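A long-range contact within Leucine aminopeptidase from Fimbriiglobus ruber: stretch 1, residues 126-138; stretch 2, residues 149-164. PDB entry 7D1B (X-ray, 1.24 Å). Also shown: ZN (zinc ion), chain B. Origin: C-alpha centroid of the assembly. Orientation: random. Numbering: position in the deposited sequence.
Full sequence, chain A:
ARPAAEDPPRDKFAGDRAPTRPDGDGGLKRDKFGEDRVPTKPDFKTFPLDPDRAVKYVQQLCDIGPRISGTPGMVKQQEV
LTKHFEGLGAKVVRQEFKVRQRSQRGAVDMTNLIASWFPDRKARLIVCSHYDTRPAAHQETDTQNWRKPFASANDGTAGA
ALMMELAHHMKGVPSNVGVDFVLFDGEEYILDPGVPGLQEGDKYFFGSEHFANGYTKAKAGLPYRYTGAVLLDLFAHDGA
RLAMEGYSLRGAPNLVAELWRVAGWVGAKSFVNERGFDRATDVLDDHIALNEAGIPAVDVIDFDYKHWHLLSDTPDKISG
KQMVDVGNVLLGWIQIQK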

# COMPACT_ATOMS: atom_id res chain seq x y z
N ILE A 126 1.90 -3.24 10.23
CA ILE A 126 1.00 -3.03 9.10
C ILE A 126 1.80 -3.06 7.80
O ILE A 126 2.85 -2.42 7.69
CB ILE A 126 0.29 -1.66 9.23
CG1 ILE A 126 -0.66 -1.67 10.43
CG2 ILE A 126 -0.41 -1.30 7.92
CD1 ILE A 126 -1.06 -0.29 10.87
N VAL A 127 1.27 -3.77 6.81
CA VAL A 127 1.65 -3.61 5.41
C VAL A 127 0.42 -3.03 4.75
O VAL A 127 -0.66 -3.61 4.86
CB VAL A 127 2.05 -4.95 4.76
CG1 VAL A 127 2.32 -4.74 3.27
CG2 VAL A 127 3.24 -5.58 5.47
N CYS A 128 0.56 -1.87 4.08
CA CYS A 128 -0.63 -1.18 3.62
C CYS A 128 -0.45 -0.64 2.20
O CYS A 128 0.66 -0.53 1.68
CB CYS A 128 -1.10 -0.10 4.62
SG CYS A 128 0.07 1.21 4.96
N SER A 129 -1.59 -0.29 1.60
CA SER A 129 -1.65 0.24 0.25
C SER A 129 -3.04 0.85 0.11
O SER A 129 -3.97 0.38 0.75
CB SER A 129 -1.53 -0.92 -0.75
OG SER A 129 -1.61 -0.48 -2.09
N HIS A 130 -3.19 1.85 -0.77
CA HIS A 130 -4.55 2.19 -1.16
C HIS A 130 -5.04 1.19 -2.20
O HIS A 130 -4.25 0.45 -2.79
CB HIS A 130 -4.70 3.66 -1.60
CG HIS A 130 -4.35 3.95 -3.03
ND1 HIS A 130 -5.30 4.29 -3.97
CD2 HIS A 130 -3.15 4.04 -3.66
CE1 HIS A 130 -4.71 4.55 -5.12
NE2 HIS A 130 -3.41 4.41 -4.97
N TYR A 131 -6.36 1.14 -2.41
CA TYR A 131 -6.89 0.27 -3.44
C TYR A 131 -8.03 0.89 -4.23
O TYR A 131 -8.52 0.25 -5.16
CB TYR A 131 -7.23 -1.15 -2.92
CG TYR A 131 -8.48 -1.33 -2.08
CD1 TYR A 131 -8.97 -0.34 -1.21
CD2 TYR A 131 -9.15 -2.53 -2.11
CE1 TYR A 131 -10.11 -0.57 -0.43
CE2 TYR A 131 -10.28 -2.76 -1.34
CZ TYR A 131 -10.76 -1.78 -0.50
OH TYR A 131 -11.89 -2.05 0.24
N ASP A 132 -8.45 2.11 -3.92
CA ASP A 132 -9.29 2.85 -4.86
C ASP A 132 -8.43 3.30 -6.03
O ASP A 132 -7.22 3.47 -5.91
CB ASP A 132 -9.95 4.04 -4.18
CG ASP A 132 -8.94 5.10 -3.74
OD1 ASP A 132 -7.94 4.76 -3.05
OD2 ASP A 132 -9.16 6.29 -4.06
N THR A 133 -9.05 3.50 -7.19
CA THR A 133 -8.33 4.04 -8.33
C THR A 133 -8.82 5.45 -8.61
O THR A 133 -10.01 5.76 -8.48
CB THR A 133 -8.40 3.14 -9.57
OG1 THR A 133 -9.76 2.97 -10.00
CG2 THR A 133 -7.78 1.77 -9.29
N ARG A 134 -7.89 6.30 -9.01
CA ARG A 134 -8.22 7.70 -9.28
C ARG A 134 -9.23 7.78 -10.42
O ARG A 134 -9.13 7.02 -11.39
CB ARG A 134 -6.95 8.43 -9.69
CG ARG A 134 -7.04 9.93 -9.59
CD ARG A 134 -5.71 10.56 -10.00
NE ARG A 134 -5.79 12.01 -9.97
CZ ARG A 134 -5.40 12.79 -8.96
NH1 ARG A 134 -5.58 14.11 -9.07
NH2 ARG A 134 -4.87 12.28 -7.86
N PRO A 135 -10.21 8.68 -10.35
CA PRO A 135 -11.24 8.70 -11.40
C PRO A 135 -10.71 8.98 -12.79
O PRO A 135 -11.31 8.53 -13.77
CB PRO A 135 -12.23 9.77 -10.92
CG PRO A 135 -12.10 9.69 -9.40
CD PRO A 135 -10.61 9.48 -9.18
N ALA A 136 -9.61 9.72 -12.91
CA ALA A 136 -9.08 10.08 -14.21
C ALA A 136 -7.56 10.12 -14.14
O ALA A 136 -6.98 10.38 -13.08
CB ALA A 136 -9.60 11.44 -14.69
N ALA A 137 -6.93 9.90 -15.30
CA ALA A 137 -5.48 10.00 -15.45
C ALA A 137 -5.14 11.48 -15.62
O ALA A 137 -4.91 11.99 -16.72
CB ALA A 137 -5.02 9.18 -16.64
N HIS A 138 -5.12 12.20 -14.50
CA HIS A 138 -5.07 13.66 -14.55
C HIS A 138 -3.74 14.23 -15.02
O HIS A 138 -3.66 15.44 -15.26
CB HIS A 138 -5.43 14.27 -13.20
CG HIS A 138 -6.89 14.24 -12.88
ND1 HIS A 138 -7.37 13.64 -11.74
CD2 HIS A 138 -7.95 14.74 -13.54
CE1 HIS A 138 -8.69 13.79 -11.70
NE2 HIS A 138 -9.07 14.44 -12.79
N PRO A 149 -10.91 5.09 -19.12
CA PRO A 149 -10.68 4.36 -17.87
C PRO A 149 -9.20 4.32 -17.51
O PRO A 149 -8.34 4.03 -18.35
CB PRO A 149 -11.23 2.95 -18.16
CG PRO A 149 -11.31 2.85 -19.65
CD PRO A 149 -11.54 4.24 -20.16
N PHE A 150 -8.91 4.60 -16.24
CA PHE A 150 -7.55 4.67 -15.73
C PHE A 150 -7.28 3.41 -14.90
O PHE A 150 -7.89 3.21 -13.84
CB PHE A 150 -7.37 5.95 -14.91
CG PHE A 150 -6.06 6.03 -14.18
CD1 PHE A 150 -4.84 5.88 -14.83
CD2 PHE A 150 -6.05 6.26 -12.81
CE1 PHE A 150 -3.63 5.95 -14.13
CE2 PHE A 150 -4.85 6.35 -12.11
CZ PHE A 150 -3.63 6.18 -12.77
N ALA A 151 -6.35 2.56 -15.38
CA ALA A 151 -6.11 1.26 -14.76
C ALA A 151 -5.27 1.35 -13.49
O ALA A 151 -5.36 0.45 -12.65
CB ALA A 151 -5.39 0.34 -15.75
N SER A 152 -4.42 2.36 -13.37
CA SER A 152 -3.71 2.59 -12.11
C SER A 152 -2.88 1.36 -11.67
O SER A 152 -2.85 1.02 -10.50
CB SER A 152 -4.71 2.99 -11.01
OG SER A 152 -4.08 3.60 -9.91
N ALA A 153 -2.21 0.69 -12.61
CA ALA A 153 -1.59 -0.60 -12.29
C ALA A 153 -0.55 -0.50 -11.18
O ALA A 153 -0.49 -1.37 -10.30
CB ALA A 153 -0.96 -1.22 -13.52
N ASN A 154 0.31 0.52 -11.22
CA ASN A 154 1.39 0.67 -10.26
C ASN A 154 0.99 1.55 -9.08
O ASN A 154 1.85 1.95 -8.30
CB ASN A 154 2.61 1.26 -10.96
CG ASN A 154 3.91 1.11 -10.16
OD1 ASN A 154 4.11 0.12 -9.43
ND2 ASN A 154 4.80 2.08 -10.30
N ASP A 155 -0.29 1.87 -8.94
CA ASP A 155 -0.73 2.93 -8.04
C ASP A 155 -1.90 2.36 -7.25
O ASP A 155 -3.04 2.34 -7.71
CB ASP A 155 -1.07 4.13 -8.91
CG ASP A 155 -1.45 5.36 -8.13
OD1 ASP A 155 -1.68 5.30 -6.90
OD2 ASP A 155 -1.57 6.45 -8.78
N GLY A 156 -1.59 1.82 -6.07
CA GLY A 156 -2.54 1.06 -5.28
C GLY A 156 -2.64 -0.39 -5.73
O GLY A 156 -2.41 -1.30 -4.94
N THR A 157 -2.94 -0.60 -7.01
CA THR A 157 -3.23 -1.94 -7.51
C THR A 157 -2.07 -2.88 -7.21
O THR A 157 -2.28 -4.00 -6.74
CB THR A 157 -3.50 -1.90 -9.01
OG1 THR A 157 -4.42 -0.84 -9.30
CG2 THR A 157 -4.10 -3.21 -9.46
N ALA A 158 -0.84 -2.44 -7.50
CA ALA A 158 0.29 -3.34 -7.33
C ALA A 158 0.51 -3.69 -5.86
O ALA A 158 0.99 -4.80 -5.57
CB ALA A 158 1.56 -2.74 -7.93
N GLY A 159 0.20 -2.79 -4.93
CA GLY A 159 0.30 -3.13 -3.53
C GLY A 159 -0.71 -4.19 -3.14
O GLY A 159 -0.38 -5.14 -2.42
N ALA A 160 -1.97 -4.03 -3.58
CA ALA A 160 -2.96 -5.07 -3.34
C ALA A 160 -2.51 -6.41 -3.93
O ALA A 160 -2.67 -7.46 -3.30
CB ALA A 160 -4.31 -4.65 -3.90
N ALA A 161 -1.96 -6.37 -5.15
CA ALA A 161 -1.50 -7.59 -5.80
C ALA A 161 -0.33 -8.23 -5.05
O ALA A 161 -0.26 -9.46 -4.93
CB ALA A 161 -1.13 -7.30 -7.25
N LEU A 162 0.59 -7.41 -4.55
CA LEU A 162 1.68 -7.97 -3.77
C LEU A 162 1.15 -8.61 -2.50
O LEU A 162 1.62 -9.67 -2.10
CB LEU A 162 2.76 -6.93 -3.48
CG LEU A 162 3.95 -7.47 -2.66
CD1 LEU A 162 4.61 -8.69 -3.34
CD2 LEU A 162 4.99 -6.38 -2.45
N MET A 163 0.15 -7.99 -1.86
CA MET A 163 -0.50 -8.64 -0.71
C MET A 163 -1.11 -9.98 -1.11
O MET A 163 -1.03 -10.96 -0.36
CB MET A 163 -1.57 -7.74 -0.10
CG MET A 163 -1.07 -6.50 0.57
SD MET A 163 -2.48 -5.50 1.00
CE MET A 163 -1.65 -4.03 1.61
N MET A 164 -1.75 -10.03 -2.29
CA MET A 164 -2.30 -11.31 -2.76
C MET A 164 -1.21 -12.36 -2.89
O MET A 164 -1.41 -13.51 -2.51
CB MET A 164 -3.04 -11.11 -4.08
CG MET A 164 -4.32 -10.31 -3.96
SD MET A 164 -5.17 -10.09 -5.55
CE MET A 164 -5.92 -11.71 -5.72
ZN ZN B . -2.22 8.00 -7.77
O HOH W 1 0.37 0.17 -4.05
O HOH W 2 -6.83 -1.64 -7.01
O HOH W 3 -5.64 1.26 -6.55
O HOH W 4 -9.74 4.54 -12.28
O HOH W 5 -5.23 5.53 -8.36
O HOH W 6 -11.11 5.60 -14.50
O HOH W 7 -0.52 8.55 -6.65

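One direct hydrogen bond crosses this contact, and the His130 rotamer places NE2 to make it. With chi1 at 84° (p) and chi2 at 110°, the ring reaches stretch 2 although its CA-to-CB bond points sideways. NE2 of His130 donates to OD1 of Asp155 (2.7 Å, N-H...acceptor angle 162°), while ND1 of His130 donates to OD1 of Asp132 (2.8 Å, 162°), so both ring nitrogens are held. Asp155, at chi1 -176° (t), divides its carboxylate: OD1 accepts the hydrogen bond from His130 NE2 and OD2 binds the zinc ion at 2.0 Å.

Gly156 CA lies over one face of the imidazole, and the absence of a side chain permits this: an ideal CB would sit 2.8 Å from His130 NE2, and phi of 82° itself favours glycine. At Gly159 the clash alone applies: its ideal CB would fall 2.3 Å from Ser129 OG. Ser129 OG, with chi1 179° (t), donates to His130 O (2.9 Å) and accepts from water 1 (2.9 Å).

Met163, with chi2 and chi3 both t, extends its CE to 3.4 Å from Val127 O. The CA-to-CB bond of Phe150 (chi1 172°, t) points toward stretch 1; Ala137 CA lies over one ring face and Arg134 O at the edge, 3.5 Å from Phe150 CD2. Water 4 bridges the backbones, donating to Arg134 O (2.7 Å) and Phe150 O (2.8 Å).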